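Local coordinates for protein aspartokinase (PDB 3L76) that probably catalyses the ATP-dependent phosphorylation of L-aspartate to 4-phospho-L-aspartate, and binds lysine and threonine at its ACT domains, at residues Glu387-Ser390 with Lys395-Cys398; Ala356-Ala361 with Ala373-Thr378. All coordinates share one frame; numbering follows the deposited sequence.

Contact 1. Residues Glu387-Ser390 with Lys395-Cys398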
ATOM      1  N   GLU A 387       5.116 -47.855 -18.869  1.00 22.60           N
ATOM      2  CA  GLU A 387       4.309 -48.718 -19.714  1.00 26.94           C
ATOM      3  C   GLU A 387       2.998 -48.051 -20.073  1.00 30.25           C
ATOM      4  O   GLU A 387       2.669 -47.912 -21.238  1.00 35.21           O
ATOM      5  CB  GLU A 387       4.068 -50.067 -19.035  1.00 14.83           C
ATOM      6  CG  GLU A 387       5.347 -50.826 -18.760  1.00 31.59           C
ATOM      7  CD  GLU A 387       5.122 -52.235 -18.242  1.00 40.92           C
ATOM      8  OE1 GLU A 387       3.975 -52.727 -18.304  1.00 37.63           O
ATOM      9  OE2 GLU A 387       6.106 -52.843 -17.767  1.00 41.83           O
ATOM     10  N   MET A 388       2.259 -47.618 -19.065  1.00 30.71           N
ATOM     11  CA  MET A 388       1.017 -46.916 -19.297  1.00 22.35           C
ATOM     12  C   MET A 388       0.951 -45.583 -18.536  1.00 29.70           C
ATOM     13  O   MET A 388       1.666 -45.386 -17.554  1.00 25.42           O
ATOM     14  CB  MET A 388      -0.156 -47.813 -18.913  1.00 20.12           C
ATOM     15  CG  MET A 388      -0.294 -49.032 -19.800  1.00 28.21           C
ATOM     16  SD  MET A 388      -1.952 -49.742 -19.731  1.00 32.96           S
ATOM     17  CE  MET A 388      -1.967 -50.410 -18.072  1.00 29.57           C
ATOM     18  N   ILE A 389       0.066 -44.696 -18.985  1.00 27.15           N
ATOM     19  CA  ILE A 389      -0.108 -43.383 -18.379  1.00 19.20           C
ATOM     20  C   ILE A 389      -1.554 -42.943 -18.352  1.00 29.84           C
ATOM     21  O   ILE A 389      -2.260 -43.069 -19.347  1.00 31.97           O
ATOM     22  CB  ILE A 389       0.718 -42.260 -19.107  1.00 31.92           C
ATOM     23  CG1 ILE A 389       2.192 -42.640 -19.207  1.00 32.20           C
ATOM     24  CG2 ILE A 389       0.606 -40.913 -18.360  1.00 17.88           C
ATOM     25  CD1 ILE A 389       2.998 -41.709 -20.087  1.00 28.03           C
ATOM     26  N   SER A 390      -1.972 -42.387 -17.216  1.00 19.51           N
ATOM     27  CA  SER A 390      -3.335 -41.908 -17.039  1.00 17.06           C
ATOM     28  C   SER A 390      -3.353 -40.685 -16.118  1.00 42.70           C
ATOM     29  O   SER A 390      -2.861 -40.736 -14.976  1.00 25.39           O
ATOM     30  CB  SER A 390      -4.204 -43.015 -16.445  1.00 14.62           C
ATOM     31  OG  SER A 390      -5.551 -42.608 -16.322  1.00 24.87           O
ATOM     32  N   LYS A 395      -3.780 -35.836 -10.453  1.00 31.88           N
ATOM     33  CA  LYS A 395      -2.865 -36.982 -10.446  1.00 28.24           C
ATOM     34  C   LYS A 395      -2.352 -37.309 -11.822  1.00 26.41           C
ATOM     35  O   LYS A 395      -3.111 -37.316 -12.799  1.00 35.20           O
ATOM     36  CB  LYS A 395      -3.560 -38.252  -9.902  1.00 18.47           C
ATOM     37  CG  LYS A 395      -3.652 -38.309  -8.400  1.00 51.54           C
ATOM     38  CD  LYS A 395      -4.164 -39.640  -7.932  1.00 35.21           C
ATOM     39  CE  LYS A 395      -4.475 -39.597  -6.449  1.00 31.56           C
ATOM     40  NZ  LYS A 395      -4.799 -40.952  -5.921  1.00 38.58           N
ATOM     41  N   VAL A 396      -1.070 -37.611 -11.908  1.00 17.53           N
ATOM     42  CA  VAL A 396      -0.583 -38.392 -13.044  1.00 40.37           C
ATOM     43  C   VAL A 396      -0.161 -39.800 -12.584  1.00 31.64           C
ATOM     44  O   VAL A 396       0.698 -39.960 -11.714  1.00 32.29           O
ATOM     45  CB  VAL A 396       0.487 -37.647 -13.900  1.00 35.51           C
ATOM     46  CG1 VAL A 396       1.228 -36.643 -13.079  1.00 45.49           C
ATOM     47  CG2 VAL A 396       1.439 -38.634 -14.575  1.00 23.81           C
ATOM     48  N   SER A 397      -0.827 -40.812 -13.142  1.00 35.15           N
ATOM     49  CA  SER A 397      -0.555 -42.212 -12.808  1.00 11.27           C
ATOM     50  C   SER A 397       0.239 -42.909 -13.906  1.00 37.29           C
ATOM     51  O   SER A 397       0.037 -42.656 -15.096  1.00 36.24           O
ATOM     52  CB  SER A 397      -1.838 -42.987 -12.522  1.00 30.17           C
ATOM     53  OG  SER A 397      -2.651 -42.347 -11.550  1.00 29.30           O
ATOM     54  N   CYS A 398       1.165 -43.762 -13.484  1.00 23.95           N
ATOM     55  CA  CYS A 398       2.002 -44.523 -14.393  1.00 28.81           C
ATOM     56  C   CYS A 398       1.968 -45.994 -14.011  1.00 43.05           C
ATOM     57  O   CYS A 398       1.941 -46.344 -12.829  1.00 30.37           O
ATOM     58  CB  CYS A 398       3.444 -44.028 -14.348  1.00 18.16           C
ATOM     59  SG  CYS A 398       3.746 -42.471 -15.178  1.00 30.80           S
TER
HETATM   60  O   HOH W   1      -4.609 -40.585 -12.657  1.00 25.74           O
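The beta hairpin of strands 388-391 and 395-401 in an ACT domain is joined here, as Ser390 pairs with Ser397 and Ile389 with Cys398. The strands run antiparallel. Ser390 and Ser397 form the hydrogen-bonded pair. Ser390 N donates to Ser397 O at 2.9 Å, and Ser397 N returns a bond to Ser390 O at 2.7 Å. Both donors sit tilted from the carbonyl plane they approach, by 26° and 24°. Ser390 O is gripped a second time, by a water that donates to it at 2.9 Å. The same water accepts from Ser397 OG, also at 2.9 Å. Ser397 turns OG to the side of its own backbone N (chi1 -52°), which puts the hydroxyl within reach of that water. Ser390 OG is hydrogen-bonded to Thr563 O. Ile389 and Cys398 make the neighbouring non-hydrogen-bonded pair. There Cys398 CA offers its hydrogen to Met388 O at 3.3 Å, and Ile389 CA does the same to Ser397 O at 3.4 Å. On the sheet face that Ile389 and Cys398 share, Ile389 CG1 lies beside Cys398 SG. The other Ile389 branch, CG2, comes loosely near Val396 CG2. Phe376 of helix 371-381 packs on both Ile389 and Cys398. At the start of the hairpin Glu387 and Met388 both face Val399, a classic beta bulge. The Ile389 side chain lies about 4 Å from a bound threonine, and that of Val396 about 5 Å from a bound lysine. The arrangement is that of the second and third strands of an ACT domain, here flanked by both amino-acid pockets.

Contact 2. Residues Ala356-Ala361 with Ala373-Thr378; sequences AKIAIA and AKMFKT
Apolar packing carries this contact, with Met375 of the helix lying against Ile358 and Ile360 of the strand. With CG trans to the backbone N (chi1 -174°) and the rest of the chain extended, Met375 spans the distance from the helix to the strand. The Met375 and Ile360 side chains lie alongside each other, pointing opposite ways. Ile360 CD1 meets Met375 CB at 3.7 Å, and Ile360 CG1 lies 3.9 Å from Met375 SD. Farther on, the methyl CE of Met375 settles by Ile358 CG1 at 4.3 Å. Contacts with the strand backbone come next: Met375 CE rests 4.1 Å from Ala359 CA and 4.0 Å from Ile360 N. An alanine in place of Met375 has no CG, SD or CE, and a gap would probably open between the helix and Ile358 and Ile360. A side-chain hydrogen bond lies within the helix: Thr378 OG1 donates to Lys374 O at 2.7 Å, and Thr378 N reaches the same oxygen from the opposite face of its plane. Leu412 of helix 405-415 touches both Met375 and Thr378. The axes of segments 373-378 and 356-361 run at 139° to each other, 10.1 Å apart at closest. This is the first helix of an ACT domain laid over the first strand of its sheet.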
ATOM      1  N   ALA A 356       3.061 -52.401 -11.115  1.00 30.32           N
ATOM      2  CA  ALA A 356       2.695 -51.560  -9.990  1.00 29.65           C
ATOM      3  C   ALA A 356       2.173 -50.264 -10.561  1.00 39.92           C
ATOM      4  O   ALA A 356       2.515 -49.881 -11.687  1.00 42.01           O
ATOM      5  CB  ALA A 356       3.888 -51.306  -9.070  1.00 24.24           C
ATOM      6  N   LYS A 357       1.320 -49.599  -9.796  1.00 21.56           N
ATOM      7  CA  LYS A 357       0.894 -48.253 -10.141  1.00 20.34           C
ATOM      8  C   LYS A 357       1.585 -47.230  -9.241  1.00 36.81           C
ATOM      9  O   LYS A 357       1.565 -47.352  -8.009  1.00 38.41           O
ATOM     10  CB  LYS A 357      -0.617 -48.127 -10.019  1.00 13.87           C
ATOM     11  CG  LYS A 357      -1.108 -46.755 -10.407  1.00 35.54           C
ATOM     12  CD  LYS A 357      -2.612 -46.588 -10.181  1.00 22.85           C
ATOM     13  CE  LYS A 357      -2.997 -46.876  -8.734  1.00 23.29           C
ATOM     14  NZ  LYS A 357      -4.380 -46.424  -8.482  1.00 23.65           N
ATOM     15  N   ILE A 358       2.238 -46.248  -9.848  1.00 25.11           N
ATOM     16  CA  ILE A 358       2.790 -45.136  -9.080  1.00 34.81           C
ATOM     17  C   ILE A 358       2.158 -43.845  -9.550  1.00 33.61           C
ATOM     18  O   ILE A 358       1.719 -43.741 -10.694  1.00 24.42           O
ATOM     19  CB  ILE A 358       4.318 -45.028  -9.178  1.00 35.20           C
ATOM     20  CG1 ILE A 358       4.735 -44.824 -10.630  1.00 31.05           C
ATOM     21  CG2 ILE A 358       4.972 -46.265  -8.611  1.00 41.76           C
ATOM     22  CD1 ILE A 358       6.224 -44.861 -10.818  1.00 41.97           C
ATOM     23  N   ALA A 359       2.098 -42.862  -8.660  1.00 20.97           N
ATOM     24  CA  ALA A 359       1.523 -41.569  -9.019  1.00 29.48           C
ATOM     25  C   ALA A 359       2.166 -40.425  -8.270  1.00 33.72           C
ATOM     26  O   ALA A 359       2.723 -40.597  -7.171  1.00 38.13           O
ATOM     27  CB  ALA A 359       0.045 -41.578  -8.759  1.00  5.93           C
ATOM     28  N   ILE A 360       2.086 -39.250  -8.873  1.00 30.16           N
ATOM     29  CA  ILE A 360       2.314 -38.017  -8.137  1.00 26.64           C
ATOM     30  C   ILE A 360       0.971 -37.325  -8.065  1.00 31.51           C
ATOM     31  O   ILE A 360       0.180 -37.371  -9.007  1.00 24.39           O
ATOM     32  CB  ILE A 360       3.365 -37.130  -8.800  1.00 35.38           C
ATOM     33  CG1 ILE A 360       2.903 -36.715 -10.212  1.00 28.39           C
ATOM     34  CG2 ILE A 360       4.707 -37.855  -8.822  1.00 22.40           C
ATOM     35  CD1 ILE A 360       3.885 -35.791 -10.920  1.00 34.60           C
ATOM     36  N   ALA A 361       0.694 -36.709  -6.927  1.00 34.06           N
ATOM     37  CA  ALA A 361      -0.602 -36.093  -6.714  1.00 36.21           C
ATOM     38  C   ALA A 361      -0.388 -34.701  -6.148  1.00 31.05           C
ATOM     39  O   ALA A 361       0.539 -34.483  -5.374  1.00 38.91           O
ATOM     40  CB  ALA A 361      -1.414 -36.948  -5.772  1.00 24.07           C
ATOM     41  N   ALA A 373       6.294 -33.750 -16.884  1.00 34.25           N
ATOM     42  CA  ALA A 373       7.596 -33.909 -17.518  1.00 40.19           C
ATOM     43  C   ALA A 373       8.667 -34.274 -16.498  1.00 42.83           C
ATOM     44  O   ALA A 373       9.540 -35.113 -16.748  1.00 31.49           O
ATOM     45  CB  ALA A 373       7.969 -32.641 -18.247  1.00 31.34           C
ATOM     46  N   LYS A 374       8.606 -33.634 -15.339  1.00 35.50           N
ATOM     47  CA  LYS A 374       9.571 -33.912 -14.292  1.00 36.66           C
ATOM     48  C   LYS A 374       9.368 -35.305 -13.691  1.00 38.87           C
ATOM     49  O   LYS A 374      10.326 -35.980 -13.340  1.00 36.25           O
ATOM     50  CB  LYS A 374       9.510 -32.841 -13.208  1.00 35.61           C
ATOM     51  CG  LYS A 374      10.500 -33.080 -12.089  1.00 24.36           C
ATOM     52  CD  LYS A 374      10.379 -32.007 -11.039  1.00 36.38           C
ATOM     53  CE  LYS A 374      11.319 -32.260  -9.868  1.00 51.72           C
ATOM     54  NZ  LYS A 374      10.853 -31.505  -8.672  1.00 58.26           N
ATOM     55  N   MET A 375       8.121 -35.740 -13.581  1.00 28.67           N
ATOM     56  CA  MET A 375       7.872 -37.125 -13.198  1.00 38.02           C
ATOM     57  C   MET A 375       8.569 -38.095 -14.151  1.00 33.64           C
ATOM     58  O   MET A 375       9.354 -38.946 -13.727  1.00 30.40           O
ATOM     59  CB  MET A 375       6.385 -37.427 -13.168  1.00 28.79           C
ATOM     60  CG  MET A 375       6.086 -38.812 -12.640  1.00 21.20           C
ATOM     61  SD  MET A 375       4.349 -39.233 -12.808  1.00 28.38           S
ATOM     62  CE  MET A 375       4.337 -40.754 -11.879  1.00 11.72           C
ATOM     63  N   PHE A 376       8.291 -37.947 -15.441  1.00 25.49           N
ATOM     64  CA  PHE A 376       8.884 -38.807 -16.481  1.00 26.35           C
ATOM     65  C   PHE A 376      10.407 -38.776 -16.502  1.00 28.02           C
ATOM     66  O   PHE A 376      11.047 -39.812 -16.666  1.00 36.88           O
ATOM     67  CB  PHE A 376       8.328 -38.451 -17.872  1.00 23.51           C
ATOM     68  CG  PHE A 376       6.807 -38.425 -17.937  1.00 20.48           C
ATOM     69  CD1 PHE A 376       6.034 -39.138 -17.014  1.00 20.90           C
ATOM     70  CD2 PHE A 376       6.155 -37.687 -18.913  1.00 23.68           C
ATOM     71  CE1 PHE A 376       4.637 -39.116 -17.076  1.00 22.38           C
ATOM     72  CE2 PHE A 376       4.758 -37.650 -18.990  1.00 16.53           C
ATOM     73  CZ  PHE A 376       3.995 -38.361 -18.081  1.00 16.96           C
ATOM     74  N   LYS A 377      10.994 -37.596 -16.324  1.00 37.28           N
ATOM     75  CA  LYS A 377      12.454 -37.474 -16.278  1.00 26.72           C
ATOM     76  C   LYS A 377      13.036 -38.215 -15.071  1.00 38.27           C
ATOM     77  O   LYS A 377      14.018 -38.941 -15.191  1.00 32.63           O
ATOM     78  CB  LYS A 377      12.876 -36.003 -16.240  1.00 40.21           C
ATOM     79  CG  LYS A 377      14.379 -35.782 -16.072  1.00 44.77           C
ATOM     80  CD  LYS A 377      14.696 -34.356 -15.585  1.00 75.95           C
ATOM     81  CE  LYS A 377      16.166 -34.194 -15.182  1.00 72.46           C
ATOM     82  NZ  LYS A 377      17.105 -34.429 -16.319  1.00 60.18           N
ATOM     83  N   THR A 378      12.418 -38.032 -13.905  1.00 28.16           N
ATOM     84  CA  THR A 378      12.863 -38.697 -12.689  1.00 34.70           C
ATOM     85  C   THR A 378      12.923 -40.207 -12.861  1.00 33.99           C
ATOM     86  O   THR A 378      13.912 -40.829 -12.492  1.00 41.19           O
ATOM     87  CB  THR A 378      11.954 -38.362 -11.504  1.00 32.78           C
ATOM     88  OG1 THR A 378      11.858 -36.945 -11.378  1.00 36.22           O
ATOM     89  CG2 THR A 378      12.526 -38.929 -10.223  1.00 34.36           C
TER

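Strand 348-361 comes first in the chain. Helix 371-381 then folds back over it, and contact 2 closes that loop. Strand 388-391 follows the helix and turns into strand 395-401, where contact 1 closes a tighter loop. The two loops therefore lie in series, neither enclosing the other. Strand 395-401 fits between strands 348-361 and 388-391, with probable hydrogen bonds from Cys398 N to Ile358 O (2.8 Å) and from Val396 N to Ile360 O (3.2 Å). Met375 also reaches it, its SD packing on Val396 CG2. Together the contacts build the first split beta-alpha-beta unit of the ACT fold, with one helix over three strands.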